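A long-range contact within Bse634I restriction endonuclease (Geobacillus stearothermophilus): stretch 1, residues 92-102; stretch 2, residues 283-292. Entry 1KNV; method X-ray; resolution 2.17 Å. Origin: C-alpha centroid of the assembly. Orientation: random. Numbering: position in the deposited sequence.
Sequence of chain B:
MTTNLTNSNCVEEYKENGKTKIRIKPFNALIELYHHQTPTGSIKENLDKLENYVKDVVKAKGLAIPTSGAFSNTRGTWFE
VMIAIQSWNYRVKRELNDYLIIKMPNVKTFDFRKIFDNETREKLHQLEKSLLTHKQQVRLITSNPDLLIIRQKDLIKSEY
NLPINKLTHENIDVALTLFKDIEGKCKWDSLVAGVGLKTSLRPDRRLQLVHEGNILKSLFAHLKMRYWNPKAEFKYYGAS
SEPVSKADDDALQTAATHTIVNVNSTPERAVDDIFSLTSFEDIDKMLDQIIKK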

# COMPACT_ATOMS: atom_id res chain seq x y z
N VAL B 92 19.81 -32.27 -13.92
CA VAL B 92 20.07 -33.15 -15.05
C VAL B 92 19.21 -34.40 -14.94
O VAL B 92 18.46 -34.70 -15.86
CB VAL B 92 21.54 -33.58 -15.13
CG1 VAL B 92 21.69 -34.71 -16.13
CG2 VAL B 92 22.39 -32.40 -15.57
N LYS B 93 19.28 -35.11 -13.82
CA LYS B 93 18.48 -36.33 -13.69
C LYS B 93 16.98 -36.09 -13.61
O LYS B 93 16.19 -36.98 -13.93
CB LYS B 93 18.95 -37.15 -12.48
CG LYS B 93 18.67 -36.56 -11.13
CD LYS B 93 19.31 -37.44 -10.08
CE LYS B 93 19.00 -36.95 -8.70
NZ LYS B 93 19.83 -37.68 -7.71
N ARG B 94 16.58 -34.89 -13.19
CA ARG B 94 15.16 -34.53 -13.11
C ARG B 94 14.72 -33.94 -14.45
O ARG B 94 13.54 -33.69 -14.66
CB ARG B 94 14.92 -33.51 -12.00
CG ARG B 94 14.97 -34.09 -10.59
CD ARG B 94 13.78 -35.03 -10.32
NE ARG B 94 13.69 -35.38 -8.90
CZ ARG B 94 14.53 -36.19 -8.26
NH1 ARG B 94 15.54 -36.76 -8.92
NH2 ARG B 94 14.40 -36.42 -6.96
N GLU B 95 15.69 -33.73 -15.34
CA GLU B 95 15.45 -33.17 -16.66
C GLU B 95 14.74 -31.82 -16.59
O GLU B 95 13.76 -31.59 -17.31
CB GLU B 95 14.64 -34.14 -17.51
CG GLU B 95 15.38 -35.43 -17.87
CD GLU B 95 14.46 -36.49 -18.49
OE1 GLU B 95 13.78 -36.17 -19.48
OE2 GLU B 95 14.43 -37.62 -17.98
N LEU B 96 15.23 -30.93 -15.74
CA LEU B 96 14.64 -29.60 -15.59
C LEU B 96 15.37 -28.68 -16.55
O LEU B 96 16.21 -27.87 -16.13
CB LEU B 96 14.81 -29.11 -14.15
CG LEU B 96 14.11 -29.94 -13.08
CD1 LEU B 96 14.53 -29.49 -11.71
CD2 LEU B 96 12.61 -29.81 -13.24
N ASN B 97 15.04 -28.79 -17.83
CA ASN B 97 15.71 -27.99 -18.85
C ASN B 97 15.53 -26.48 -18.76
O ASN B 97 16.22 -25.75 -19.46
CB ASN B 97 15.31 -28.46 -20.25
CG ASN B 97 13.83 -28.28 -20.54
OD1 ASN B 97 13.12 -27.59 -19.80
ND2 ASN B 97 13.35 -28.88 -21.63
N ASP B 98 14.62 -25.99 -17.93
CA ASP B 98 14.42 -24.55 -17.82
C ASP B 98 14.94 -23.98 -16.52
O ASP B 98 14.87 -22.78 -16.31
CB ASP B 98 12.94 -24.21 -17.94
CG ASP B 98 12.31 -24.81 -19.16
OD1 ASP B 98 12.91 -24.73 -20.26
OD2 ASP B 98 11.19 -25.36 -19.02
N TYR B 99 15.46 -24.85 -15.66
CA TYR B 99 15.96 -24.44 -14.36
C TYR B 99 17.48 -24.46 -14.19
O TYR B 99 18.19 -25.24 -14.81
CB TYR B 99 15.36 -25.34 -13.28
CG TYR B 99 13.89 -25.12 -13.02
CD1 TYR B 99 13.46 -24.30 -11.98
CD2 TYR B 99 12.93 -25.73 -13.82
CE1 TYR B 99 12.11 -24.09 -11.74
CE2 TYR B 99 11.57 -25.53 -13.59
CZ TYR B 99 11.17 -24.71 -12.55
OH TYR B 99 9.84 -24.52 -12.31
N LEU B 100 17.95 -23.57 -13.32
CA LEU B 100 19.35 -23.46 -12.97
C LEU B 100 19.34 -23.35 -11.46
O LEU B 100 18.64 -22.51 -10.89
CB LEU B 100 20.01 -22.21 -13.57
CG LEU B 100 20.38 -22.18 -15.06
CD1 LEU B 100 21.19 -20.92 -15.37
CD2 LEU B 100 21.18 -23.42 -15.41
N ILE B 101 20.09 -24.23 -10.81
CA ILE B 101 20.22 -24.23 -9.36
C ILE B 101 21.70 -23.88 -9.16
O ILE B 101 22.58 -24.72 -9.30
CB ILE B 101 19.88 -25.62 -8.80
CG1 ILE B 101 18.47 -26.00 -9.25
CG2 ILE B 101 19.97 -25.61 -7.29
CD1 ILE B 101 18.15 -27.44 -9.09
N ILE B 102 21.95 -22.61 -8.85
CA ILE B 102 23.30 -22.10 -8.70
C ILE B 102 23.84 -21.88 -7.30
O ILE B 102 23.19 -21.30 -6.45
CB ILE B 102 23.43 -20.76 -9.44
CG1 ILE B 102 22.97 -20.93 -10.88
CG2 ILE B 102 24.86 -20.25 -9.35
CD1 ILE B 102 22.83 -19.62 -11.62
N ILE B 283 19.13 -33.47 -0.18
CA ILE B 283 19.34 -32.30 -1.01
C ILE B 283 18.32 -32.36 -2.15
O ILE B 283 17.68 -31.36 -2.47
CB ILE B 283 20.76 -32.28 -1.61
CG1 ILE B 283 21.80 -32.16 -0.49
CG2 ILE B 283 20.89 -31.12 -2.59
CD1 ILE B 283 23.25 -32.24 -0.98
N ASP B 284 18.19 -33.54 -2.76
CA ASP B 284 17.24 -33.75 -3.85
C ASP B 284 15.81 -33.53 -3.36
O ASP B 284 14.99 -32.94 -4.06
CB ASP B 284 17.34 -35.17 -4.41
CG ASP B 284 18.65 -35.47 -5.08
OD1 ASP B 284 19.42 -34.53 -5.36
OD2 ASP B 284 18.90 -36.67 -5.35
N LYS B 285 15.51 -34.05 -2.18
CA LYS B 285 14.18 -33.91 -1.60
C LYS B 285 13.84 -32.44 -1.36
O LYS B 285 12.74 -31.99 -1.64
CB LYS B 285 14.08 -34.69 -0.29
CG LYS B 285 14.16 -36.21 -0.44
CD LYS B 285 13.98 -36.88 0.92
CE LYS B 285 14.01 -38.39 0.84
NZ LYS B 285 13.88 -38.99 2.21
N MET B 286 14.81 -31.68 -0.86
CA MET B 286 14.62 -30.26 -0.62
C MET B 286 14.31 -29.55 -1.92
O MET B 286 13.36 -28.77 -2.00
CB MET B 286 15.88 -29.65 -0.02
CG MET B 286 15.87 -28.13 -0.07
SD MET B 286 17.33 -27.44 0.65
CE MET B 286 18.53 -27.76 -0.59
N LEU B 287 15.11 -29.81 -2.94
CA LEU B 287 14.92 -29.18 -4.24
C LEU B 287 13.61 -29.59 -4.85
O LEU B 287 12.98 -28.80 -5.54
CB LEU B 287 16.07 -29.53 -5.17
CG LEU B 287 17.40 -28.93 -4.73
CD1 LEU B 287 18.54 -29.44 -5.61
CD2 LEU B 287 17.28 -27.40 -4.78
N ASP B 288 13.19 -30.82 -4.59
CA ASP B 288 11.91 -31.27 -5.13
C ASP B 288 10.79 -30.42 -4.56
O ASP B 288 9.90 -30.00 -5.29
CB ASP B 288 11.63 -32.73 -4.78
CG ASP B 288 12.34 -33.69 -5.71
OD1 ASP B 288 12.65 -33.30 -6.86
OD2 ASP B 288 12.58 -34.85 -5.30
N GLN B 289 10.84 -30.15 -3.26
CA GLN B 289 9.80 -29.36 -2.63
C GLN B 289 9.84 -27.91 -3.06
O GLN B 289 8.82 -27.23 -3.10
CB GLN B 289 9.90 -29.40 -1.11
CG GLN B 289 8.72 -28.69 -0.46
CD GLN B 289 8.81 -28.60 1.05
OE1 GLN B 289 9.05 -29.60 1.73
NE2 GLN B 289 8.59 -27.39 1.58
N ILE B 290 11.04 -27.44 -3.39
CA ILE B 290 11.22 -26.07 -3.82
C ILE B 290 10.78 -25.83 -5.25
O ILE B 290 10.05 -24.88 -5.52
CB ILE B 290 12.69 -25.65 -3.66
CG1 ILE B 290 13.05 -25.57 -2.18
CG2 ILE B 290 12.93 -24.32 -4.32
CD1 ILE B 290 14.46 -25.12 -1.93
N ILE B 291 11.20 -26.69 -6.18
CA ILE B 291 10.83 -26.50 -7.58
C ILE B 291 9.34 -26.70 -7.87
O ILE B 291 8.75 -25.96 -8.67
CB ILE B 291 11.67 -27.44 -8.52
CG1 ILE B 291 13.05 -26.83 -8.79
CG2 ILE B 291 10.97 -27.61 -9.86
CD1 ILE B 291 14.00 -26.88 -7.65
N LYS B 292 8.72 -27.67 -7.22
CA LYS B 292 7.30 -27.91 -7.43
C LYS B 292 6.90 -29.19 -6.74
O LYS B 292 7.69 -30.13 -6.66
CB LYS B 292 6.98 -27.99 -8.94
O HOH W 1 21.30 -34.80 -7.51
O HOH W 2 16.49 -38.47 -5.70

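The two stretches, at least 186 residues apart in sequence where they touch, are joined by a side-chain contact that is ionic at one end and apolar at the other, burying 397 Å² in all. Helix 283-291 packs against the end of one helix, the turn that follows it and strand 99-102, whose axis approaches that of the helix no closer than 11.9 Å, so side chains must span the gap.

The ionic end uses two long basic residues. Lys93, with chi1 p and the rest of its chain extended in t rotamers, reaches Asp284 in a salt bridge, NZ lying 2.7 Å from OD2. Arg94 pairs with Asp288 in a two-pronged salt bridge: its NE donates to Asp288 OD1 at 3.1 Å and its NH2 to Asp288 OD2 at 2.9 Å, the carboxylate meeting the guanidinium at its edge. The CA-to-CB bond of Asp288 points sideways, but its carboxylate comes nearer to the arginine. Asp284 and Asp288 are one helical turn apart, which places both acids within reach of the adjacent bases. A water accepts from Arg94 NH2 (3.2 Å) and donates to Asp284 OD2 (3.0 Å), linking the two pairs and helping to satisfy the buried Asp284.

Beyond the charges, Ile291 has the largest area covered, 86 Å². Its CG2 sits over one face of the Tyr99 ring, 4.3 Å from the ring centroid in a CH-pi contact, while its CG1 lies 4.2 Å from Leu96 CD1. A type I turn from Leu96 to Tyr99, closed by Tyr99 N to Leu96 O at 3.1 Å, carries both partners. Farther along the strand, Ile101 CD1 packs 4.0 Å from Leu287 CD1 and 4.4 Å from Ile291 CD1; branched aliphatic chains suit this buried place, where they make van der Waals contact without leaving polar groups unpaired.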